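Local coordinates for BugD (Bordetella pertussis Tohama I, PDB 2F5X), which binds aspartic acid in a cleft and probably serves as the periplasmic solute receptor of a tripartite tricarboxylate transporter-type uptake system, at residues Y14-V19 with D73-L78; A207-S212 with P223-S228. All blocks are in the same frame, centred on the assembly; numbering follows the deposited sequence.

Contact 1 of 2, residues Y14-V19 with D73-L78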
ATOM      1  N   TYR A  14     -22.435 -18.461   9.792  1.00 20.38           N
ATOM      2  CA  TYR A  14     -21.538 -17.536   9.030  1.00 20.08           C
ATOM      3  C   TYR A  14     -20.360 -18.272   8.360  1.00 20.85           C
ATOM      4  O   TYR A  14     -19.713 -19.097   9.001  1.00 21.68           O
ATOM      5  CB  TYR A  14     -20.999 -16.429   9.954  1.00 19.76           C
ATOM      6  CG  TYR A  14     -19.975 -15.562   9.259  1.00 18.67           C
ATOM      7  CD1 TYR A  14     -20.363 -14.445   8.524  1.00 18.66           C
ATOM      8  CD2 TYR A  14     -18.614 -15.877   9.310  1.00 18.77           C
ATOM      9  CE1 TYR A  14     -19.426 -13.663   7.859  1.00 17.06           C
ATOM     10  CE2 TYR A  14     -17.670 -15.102   8.647  1.00 16.97           C
ATOM     11  CZ  TYR A  14     -18.084 -13.998   7.930  1.00 16.39           C
ATOM     12  OH  TYR A  14     -17.148 -13.237   7.277  1.00 15.94           O
ATOM     13  N   PRO A  15     -20.044 -17.969   7.098  1.00 21.21           N
ATOM     14  CA  PRO A  15     -20.829 -17.084   6.228  1.00 21.68           C
ATOM     15  C   PRO A  15     -21.871 -17.857   5.423  1.00 22.32           C
ATOM     16  O   PRO A  15     -21.603 -18.974   4.961  1.00 22.17           O
ATOM     17  CB  PRO A  15     -19.766 -16.508   5.287  1.00 21.52           C
ATOM     18  CG  PRO A  15     -18.738 -17.602   5.172  1.00 21.73           C
ATOM     19  CD  PRO A  15     -18.819 -18.444   6.427  1.00 21.54           C
ATOM     20  N   GLU A  16     -23.042 -17.260   5.253  1.00 22.86           N
ATOM     21  CA  GLU A  16     -24.126 -17.919   4.528  1.00 24.18           C
ATOM     22  C   GLU A  16     -24.356 -17.296   3.155  1.00 23.94           C
ATOM     23  O   GLU A  16     -25.232 -17.735   2.401  1.00 24.44           O
ATOM     24  CB  GLU A  16     -25.411 -17.941   5.363  1.00 24.91           C
ATOM     25  CG  GLU A  16     -25.964 -16.576   5.747  1.00 27.80           C
ATOM     26  CD  GLU A  16     -27.151 -16.671   6.691  1.00 32.03           C
ATOM     27  OE1 GLU A  16     -27.035 -17.326   7.753  1.00 33.67           O
ATOM     28  OE2 GLU A  16     -28.209 -16.086   6.371  1.00 35.03           O
ATOM     29  N   ARG A  17     -23.554 -16.278   2.843  1.00 23.43           N
ATOM     30  CA  ARG A  17     -23.542 -15.625   1.539  1.00 23.13           C
ATOM     31  C   ARG A  17     -22.148 -15.012   1.326  1.00 22.14           C
ATOM     32  O   ARG A  17     -21.350 -14.951   2.270  1.00 22.03           O
ATOM     33  CB  ARG A  17     -24.650 -14.560   1.440  1.00 23.41           C
ATOM     34  CG  ARG A  17     -24.486 -13.366   2.366  1.00 25.16           C
ATOM     35  CD  ARG A  17     -25.722 -12.489   2.465  1.00 28.42           C
ATOM     36  NE  ARG A  17     -25.466 -11.262   3.220  1.00 31.13           N
ATOM     37  CZ  ARG A  17     -25.920 -11.021   4.447  1.00 32.30           C
ATOM     38  NH1 ARG A  17     -26.657 -11.922   5.084  1.00 34.07           N
ATOM     39  NH2 ARG A  17     -25.632  -9.874   5.044  1.00 33.33           N
ATOM     40  N   PRO A  18     -21.833 -14.585   0.104  1.00 21.28           N
ATOM     41  CA  PRO A  18     -20.508 -14.010  -0.174  1.00 20.09           C
ATOM     42  C   PRO A  18     -20.116 -12.844   0.745  1.00 19.05           C
ATOM     43  O   PRO A  18     -20.967 -12.070   1.197  1.00 18.64           O
ATOM     44  CB  PRO A  18     -20.630 -13.552  -1.629  1.00 20.54           C
ATOM     45  CG  PRO A  18     -21.641 -14.502  -2.206  1.00 20.74           C
ATOM     46  CD  PRO A  18     -22.665 -14.645  -1.116  1.00 21.21           C
ATOM     47  N   VAL A  19     -18.819 -12.762   1.022  1.00 17.39           N
ATOM     48  CA  VAL A  19     -18.240 -11.710   1.860  1.00 16.07           C
ATOM     49  C   VAL A  19     -17.617 -10.659   0.955  1.00 16.00           C
ATOM     50  O   VAL A  19     -16.809 -10.990   0.080  1.00 15.39           O
ATOM     51  CB  VAL A  19     -17.167 -12.288   2.802  1.00 16.06           C
ATOM     52  CG1 VAL A  19     -16.438 -11.179   3.575  1.00 14.92           C
ATOM     53  CG2 VAL A  19     -17.789 -13.288   3.771  1.00 16.65           C
ATOM     54  N   ASP A  73     -21.540  -7.401  10.542  1.00 15.40           N
ATOM     55  CA  ASP A  73     -22.038  -8.769  10.424  1.00 15.85           C
ATOM     56  C   ASP A  73     -21.044  -9.755   9.814  1.00 15.73           C
ATOM     57  O   ASP A  73     -21.349 -10.949   9.698  1.00 16.46           O
ATOM     58  CB  ASP A  73     -23.372  -8.801   9.663  1.00 16.36           C
ATOM     59  CG  ASP A  73     -23.295  -8.143   8.300  1.00 17.27           C
ATOM     60  OD1 ASP A  73     -22.176  -7.911   7.775  1.00 16.26           O
ATOM     61  OD2 ASP A  73     -24.327  -7.837   7.666  1.00 19.41           O
ATOM     62  N   GLY A  74     -19.870  -9.259   9.422  1.00 15.10           N
ATOM     63  CA  GLY A  74     -18.852 -10.093   8.802  1.00 14.54           C
ATOM     64  C   GLY A  74     -18.938 -10.165   7.284  1.00 14.48           C
ATOM     65  O   GLY A  74     -18.088 -10.788   6.637  1.00 14.19           O
ATOM     66  N   TYR A  75     -19.955  -9.531   6.710  1.00 14.50           N
ATOM     67  CA  TYR A  75     -20.119  -9.544   5.252  1.00 14.78           C
ATOM     68  C   TYR A  75     -19.491  -8.335   4.558  1.00 14.35           C
ATOM     69  O   TYR A  75     -19.491  -8.247   3.334  1.00 14.41           O
ATOM     70  CB  TYR A  75     -21.590  -9.755   4.861  1.00 15.25           C
ATOM     71  CG  TYR A  75     -22.096 -11.094   5.351  1.00 16.25           C
ATOM     72  CD1 TYR A  75     -21.721 -12.283   4.711  1.00 16.61           C
ATOM     73  CD2 TYR A  75     -22.906 -11.182   6.478  1.00 17.22           C
ATOM     74  CE1 TYR A  75     -22.167 -13.525   5.171  1.00 17.94           C
ATOM     75  CE2 TYR A  75     -23.356 -12.414   6.948  1.00 17.63           C
ATOM     76  CZ  TYR A  75     -22.983 -13.579   6.291  1.00 18.56           C
ATOM     77  OH  TYR A  75     -23.427 -14.793   6.760  1.00 18.29           O
ATOM     78  N   SER A  76     -18.940  -7.421   5.355  1.00 14.66           N
ATOM     79  CA  SER A  76     -18.114  -6.336   4.836  1.00 14.36           C
ATOM     80  C   SER A  76     -16.803  -6.306   5.599  1.00 13.69           C
ATOM     81  O   SER A  76     -16.784  -6.092   6.815  1.00 13.34           O
ATOM     82  CB  SER A  76     -18.817  -4.987   4.972  1.00 14.69           C
ATOM     83  OG  SER A  76     -20.063  -5.001   4.304  1.00 16.99           O
ATOM     84  N   ILE A  77     -15.711  -6.532   4.882  1.00 12.49           N
ATOM     85  CA  ILE A  77     -14.383  -6.480   5.489  1.00 11.95           C
ATOM     86  C   ILE A  77     -13.474  -5.562   4.691  1.00 11.22           C
ATOM     87  O   ILE A  77     -13.762  -5.245   3.526  1.00 11.56           O
ATOM     88  CB  ILE A  77     -13.772  -7.899   5.668  1.00 12.42           C
ATOM     89  CG1 ILE A  77     -13.536  -8.578   4.313  1.00 12.76           C
ATOM     90  CG2 ILE A  77     -14.670  -8.747   6.560  1.00 12.76           C
ATOM     91  CD1 ILE A  77     -12.872  -9.969   4.412  1.00 13.86           C
ATOM     92  N   LEU A  78     -12.393  -5.118   5.331  1.00 10.25           N
ATOM     93  CA  LEU A  78     -11.490  -4.153   4.724  1.00  9.29           C
ATOM     94  C   LEU A  78     -10.135  -4.789   4.480  1.00  9.25           C
ATOM     95  O   LEU A  78      -9.586  -5.420   5.375  1.00  9.06           O
ATOM     96  CB  LEU A  78     -11.323  -2.953   5.664  1.00  8.97           C
ATOM     97  CG  LEU A  78     -10.324  -1.873   5.244  1.00  8.23           C
ATOM     98  CD1 LEU A  78     -10.860  -1.118   4.028  1.00  8.65           C
ATOM     99  CD2 LEU A  78     -10.056  -0.930   6.419  1.00  8.85           C
TER
HETATM  100  O   HOH W   1     -24.697  -7.051   5.011  1.00 40.03           O
HETATM  101  O   HOH W   2     -26.208  -9.960   8.150  1.00 55.92           O

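Contact 2 of 2, residues A207-S212 with P223-S228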
ATOM      1  N   ALA A 207      13.635   2.463 -13.806  1.00 10.01           N
ATOM      2  CA  ALA A 207      13.589   2.022 -12.414  1.00  9.94           C
ATOM      3  C   ALA A 207      14.903   2.363 -11.731  1.00 10.00           C
ATOM      4  O   ALA A 207      15.968   2.067 -12.266  1.00  9.67           O
ATOM      5  CB  ALA A 207      13.287   0.518 -12.332  1.00 10.68           C
ATOM      6  N   TYR A 208      14.826   2.986 -10.554  1.00  9.65           N
ATOM      7  CA  TYR A 208      16.011   3.599  -9.934  1.00  9.72           C
ATOM      8  C   TYR A 208      16.462   3.008  -8.604  1.00  9.64           C
ATOM      9  O   TYR A 208      17.659   2.923  -8.333  1.00  9.37           O
ATOM     10  CB  TYR A 208      15.785   5.101  -9.768  1.00  9.70           C
ATOM     11  CG  TYR A 208      15.544   5.798 -11.085  1.00  9.46           C
ATOM     12  CD1 TYR A 208      16.613   6.160 -11.912  1.00  9.52           C
ATOM     13  CD2 TYR A 208      14.248   6.086 -11.515  1.00  9.82           C
ATOM     14  CE1 TYR A 208      16.394   6.813 -13.127  1.00  8.95           C
ATOM     15  CE2 TYR A 208      14.022   6.724 -12.730  1.00  8.46           C
ATOM     16  CZ  TYR A 208      15.097   7.077 -13.532  1.00  8.47           C
ATOM     17  OH  TYR A 208      14.860   7.708 -14.730  1.00  8.63           O
ATOM     18  N   ALA A 209      15.507   2.618  -7.769  1.00  9.87           N
ATOM     19  CA  ALA A 209      15.827   2.212  -6.406  1.00  9.72           C
ATOM     20  C   ALA A 209      14.643   1.544  -5.738  1.00  9.73           C
ATOM     21  O   ALA A 209      13.500   1.722  -6.160  1.00 10.35           O
ATOM     22  CB  ALA A 209      16.258   3.431  -5.576  1.00  9.72           C
ATOM     23  N   VAL A 210      14.927   0.803  -4.672  1.00 10.28           N
ATOM     24  CA  VAL A 210      13.883   0.194  -3.845  1.00 10.19           C
ATOM     25  C   VAL A 210      13.924   0.780  -2.432  1.00 10.47           C
ATOM     26  O   VAL A 210      14.931   1.367  -2.038  1.00 10.26           O
ATOM     27  CB  VAL A 210      14.017  -1.346  -3.796  1.00  9.99           C
ATOM     28  CG1 VAL A 210      13.773  -1.936  -5.190  1.00 11.42           C
ATOM     29  CG2 VAL A 210      15.401  -1.769  -3.247  1.00 10.10           C
ATOM     30  N   THR A 211      12.836   0.625  -1.679  1.00 10.16           N
ATOM     31  CA  THR A 211      12.731   1.231  -0.348  1.00 11.30           C
ATOM     32  C   THR A 211      12.902   0.229   0.787  1.00 11.97           C
ATOM     33  O   THR A 211      12.661   0.556   1.953  1.00 12.45           O
ATOM     34  CB  THR A 211      11.378   1.928  -0.177  1.00 10.93           C
ATOM     35  OG1 THR A 211      10.336   0.952  -0.326  1.00 10.57           O
ATOM     36  CG2 THR A 211      11.137   2.947  -1.299  1.00 10.93           C
ATOM     37  N   SER A 212      13.292  -0.994   0.444  1.00 12.93           N
ATOM     38  CA  SER A 212      13.571  -2.025   1.437  1.00 13.84           C
ATOM     39  C   SER A 212      14.968  -1.851   2.049  1.00 14.87           C
ATOM     40  O   SER A 212      15.789  -1.099   1.523  1.00 14.65           O
ATOM     41  CB  SER A 212      13.419  -3.408   0.800  1.00 13.88           C
ATOM     42  OG  SER A 212      14.067  -3.433  -0.460  1.00 13.94           O
ATOM     43  N   PRO A 223      19.313  -0.619  -6.488  1.00 11.82           N
ATOM     44  CA  PRO A 223      19.888  -0.352  -5.170  1.00 11.97           C
ATOM     45  C   PRO A 223      18.797   0.068  -4.203  1.00 11.75           C
ATOM     46  O   PRO A 223      17.762   0.628  -4.619  1.00 11.02           O
ATOM     47  CB  PRO A 223      20.844   0.825  -5.430  1.00 12.13           C
ATOM     48  CG  PRO A 223      20.237   1.545  -6.608  1.00 11.76           C
ATOM     49  CD  PRO A 223      19.664   0.428  -7.474  1.00 12.14           C
ATOM     50  N   THR A 224      19.018  -0.189  -2.922  1.00 11.75           N
ATOM     51  CA  THR A 224      18.156   0.412  -1.910  1.00 11.64           C
ATOM     52  C   THR A 224      18.454   1.900  -1.810  1.00 11.54           C
ATOM     53  O   THR A 224      19.553   2.359  -2.153  1.00 11.30           O
ATOM     54  CB  THR A 224      18.343  -0.227  -0.525  1.00 11.42           C
ATOM     55  OG1 THR A 224      19.654   0.075  -0.033  1.00 12.43           O
ATOM     56  CG2 THR A 224      18.301  -1.747  -0.605  1.00 11.87           C
HETATM   57  N   MSE A 225      17.475   2.653  -1.334  1.00 11.44           N
HETATM   58  CA  MSE A 225      17.702   4.064  -1.054  1.00 12.22           C
HETATM   59  C   MSE A 225      18.758   4.190   0.052  1.00 12.96           C
HETATM   60  O   MSE A 225      19.605   5.082   0.018  1.00 13.28           O
HETATM   61  CB  MSE A 225      16.394   4.751  -0.669  1.00 11.76           C
HETATM   62  CG  MSE A 225      15.434   4.912  -1.837  1.00 11.77           C
HETATM   63 SE   MSE A 225      16.104   6.187  -3.155  1.00 13.98          SE
HETATM   64  CE  MSE A 225      15.616   7.841  -2.258  1.00 14.37           C
ATOM     65  N   ASP A 226      18.714   3.270   1.014  1.00 14.20           N
ATOM     66  CA  ASP A 226      19.674   3.252   2.122  1.00 15.53           C
ATOM     67  C   ASP A 226      21.126   3.164   1.623  1.00 15.60           C
ATOM     68  O   ASP A 226      21.990   3.931   2.074  1.00 15.62           O
ATOM     69  CB  ASP A 226      19.330   2.107   3.089  1.00 16.64           C
ATOM     70  CG  ASP A 226      20.263   2.031   4.276  1.00 20.78           C
ATOM     71  OD1 ASP A 226      20.237   2.946   5.135  1.00 25.14           O
ATOM     72  OD2 ASP A 226      21.040   1.071   4.451  1.00 24.92           O
ATOM     73  N   GLU A 227      21.387   2.260   0.678  1.00 15.40           N
ATOM     74  CA  GLU A 227      22.744   2.088   0.140  1.00 15.70           C
ATOM     75  C   GLU A 227      23.121   3.205  -0.838  1.00 15.64           C
ATOM     76  O   GLU A 227      24.294   3.384  -1.179  1.00 15.67           O
ATOM     77  CB  GLU A 227      22.920   0.703  -0.508  1.00 15.91           C
ATOM     78  CG  GLU A 227      22.442   0.606  -1.955  1.00 16.70           C
ATOM     79  CD  GLU A 227      22.588  -0.790  -2.533  1.00 18.00           C
ATOM     80  OE1 GLU A 227      23.698  -1.127  -3.006  1.00 20.60           O
ATOM     81  OE2 GLU A 227      21.597  -1.555  -2.514  1.00 16.63           O
ATOM     82  N   SER A 228      22.115   3.947  -1.289  1.00 15.09           N
ATOM     83  CA  SER A 228      22.322   5.052  -2.216  1.00 15.01           C
ATOM     84  C   SER A 228      22.626   6.378  -1.518  1.00 15.69           C
ATOM     85  O   SER A 228      22.772   7.411  -2.176  1.00 16.08           O
ATOM     86  CB  SER A 228      21.124   5.174  -3.167  1.00 14.69           C
ATOM     87  OG  SER A 228      20.899   3.937  -3.823  1.00 13.90           O
TER
HETATM   88  O   HOH W   3      16.234   1.677   1.395  1.00 15.43           O

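Contact 1 of 2, residues Y14-V19 with D73-L78
Tyr75 pushes its ring into the bend of Tyr14-Val19 and is touched there on both faces and at its tip. With CG anti to the carbonyl carbon (chi1 -62°), the ring swings into that bend. From CB outward, CB lies beside Arg17 NH2, and CD2 comes within 3.3 Å of that same NH2. CE2 sits under Arg17 CZ and NH1, while on the other flank CD1 and CE1 run past the carbonyl oxygens of Pro18 and Arg17. CZ is 3.5 Å from Tyr14 CD1, and OH receives Glu16 N at 2.9 Å in a nearly straight bond (166°) close to the ring plane. The Arg17 guanidinium lies almost flat over one face, CZ 3.9 Å from the ring centroid with the planes 23° apart, a stacked cation-pi pair. Tyr14 CE1 covers the opposite face toward the rim; the two tyrosines run antiparallel past one another, their rings oblique. Tyr14 OH donates to Gly74 O at 2.7 Å from above the carbonyl plane. Asp73 forms an Asx turn, OD1 taking Tyr75 N at 2.9 Å, while OD2 makes a long salt bridge to Arg17 NH2 (3.6 Å), reinforced by two waters, each accepting from NH2 and donating to OD2. Inward, Val19 CG1 packs on Ile77 CD1 where the parallel strands 19-23 and 76-81 begin, and helix 249-263 backs Tyr14. Arg17's positive charge is probably offset by the ring's pi face and, largely through water, by the carboxylate, while the tyrosine hydroxyls tie the two segments together through backbone atoms.

Contact 2 of 2, residues A207-S212 with P223-S228
Met225, a selenomethionine, bends at chi2 (-68°), which turns its SE to 3.7 Å from Ala209 CB. Its CG meanwhile passes beside Val210 O, and the same side chain also touches Ile126 of helix 126-136 and Leu158 of helix 150-162. Thr224 meets Val210 methyl to methyl, CG2 to CG2 at 3.9 Å, and the same Thr224 CG2 rests 3.4 Å from Ser212 O. At the other end the Pro223 ring sets CD and CG against Tyr208 O. Between these side chains the backbones form a single beta bridge at Val210-Thr224, on the edge of strand 206-210: Val210 N donates to Pro223 O at 2.8 Å, and Met225 N reaches Val210 O at 2.9 Å. Past the bridge the chain turns in an ST motif, Thr224 OG1 accepting Glu227 N. Glu227 folds back so that OE2 takes Thr224 N at 2.9 Å on the anti side of the carboxylate, the donor tilted out of its plane, and Arg215 pairs with the same oxygen, which would balance its charge. Ser228 OG donates to Thr224 O at 2.7 Å. A water joins Ser212 O to Asp226 N.

Overall arrangement
Contact 1 closes before contact 2 opens along the chain, and their centres lie 40 Å apart on opposite sides of the chain's centre, with nearest atoms about 22 Å from each other. Both reach the same mixed sheet. Contact 1 stands at the start of strands 19-23 and 76-81; contact 2 borders strand 206-210. Strand 236-244 links the two regions, pairing antiparallel with both 76-81 and 102-117, and 102-117 in turn pairs with 206-210. The aspartic acid pocket includes His81, at the end of strand 76-81 of contact 1, and Gln192, on strand 188-192, which pairs with 102-117 as 206-210 does, consistent with the two-lobed build of periplasmic binding proteins.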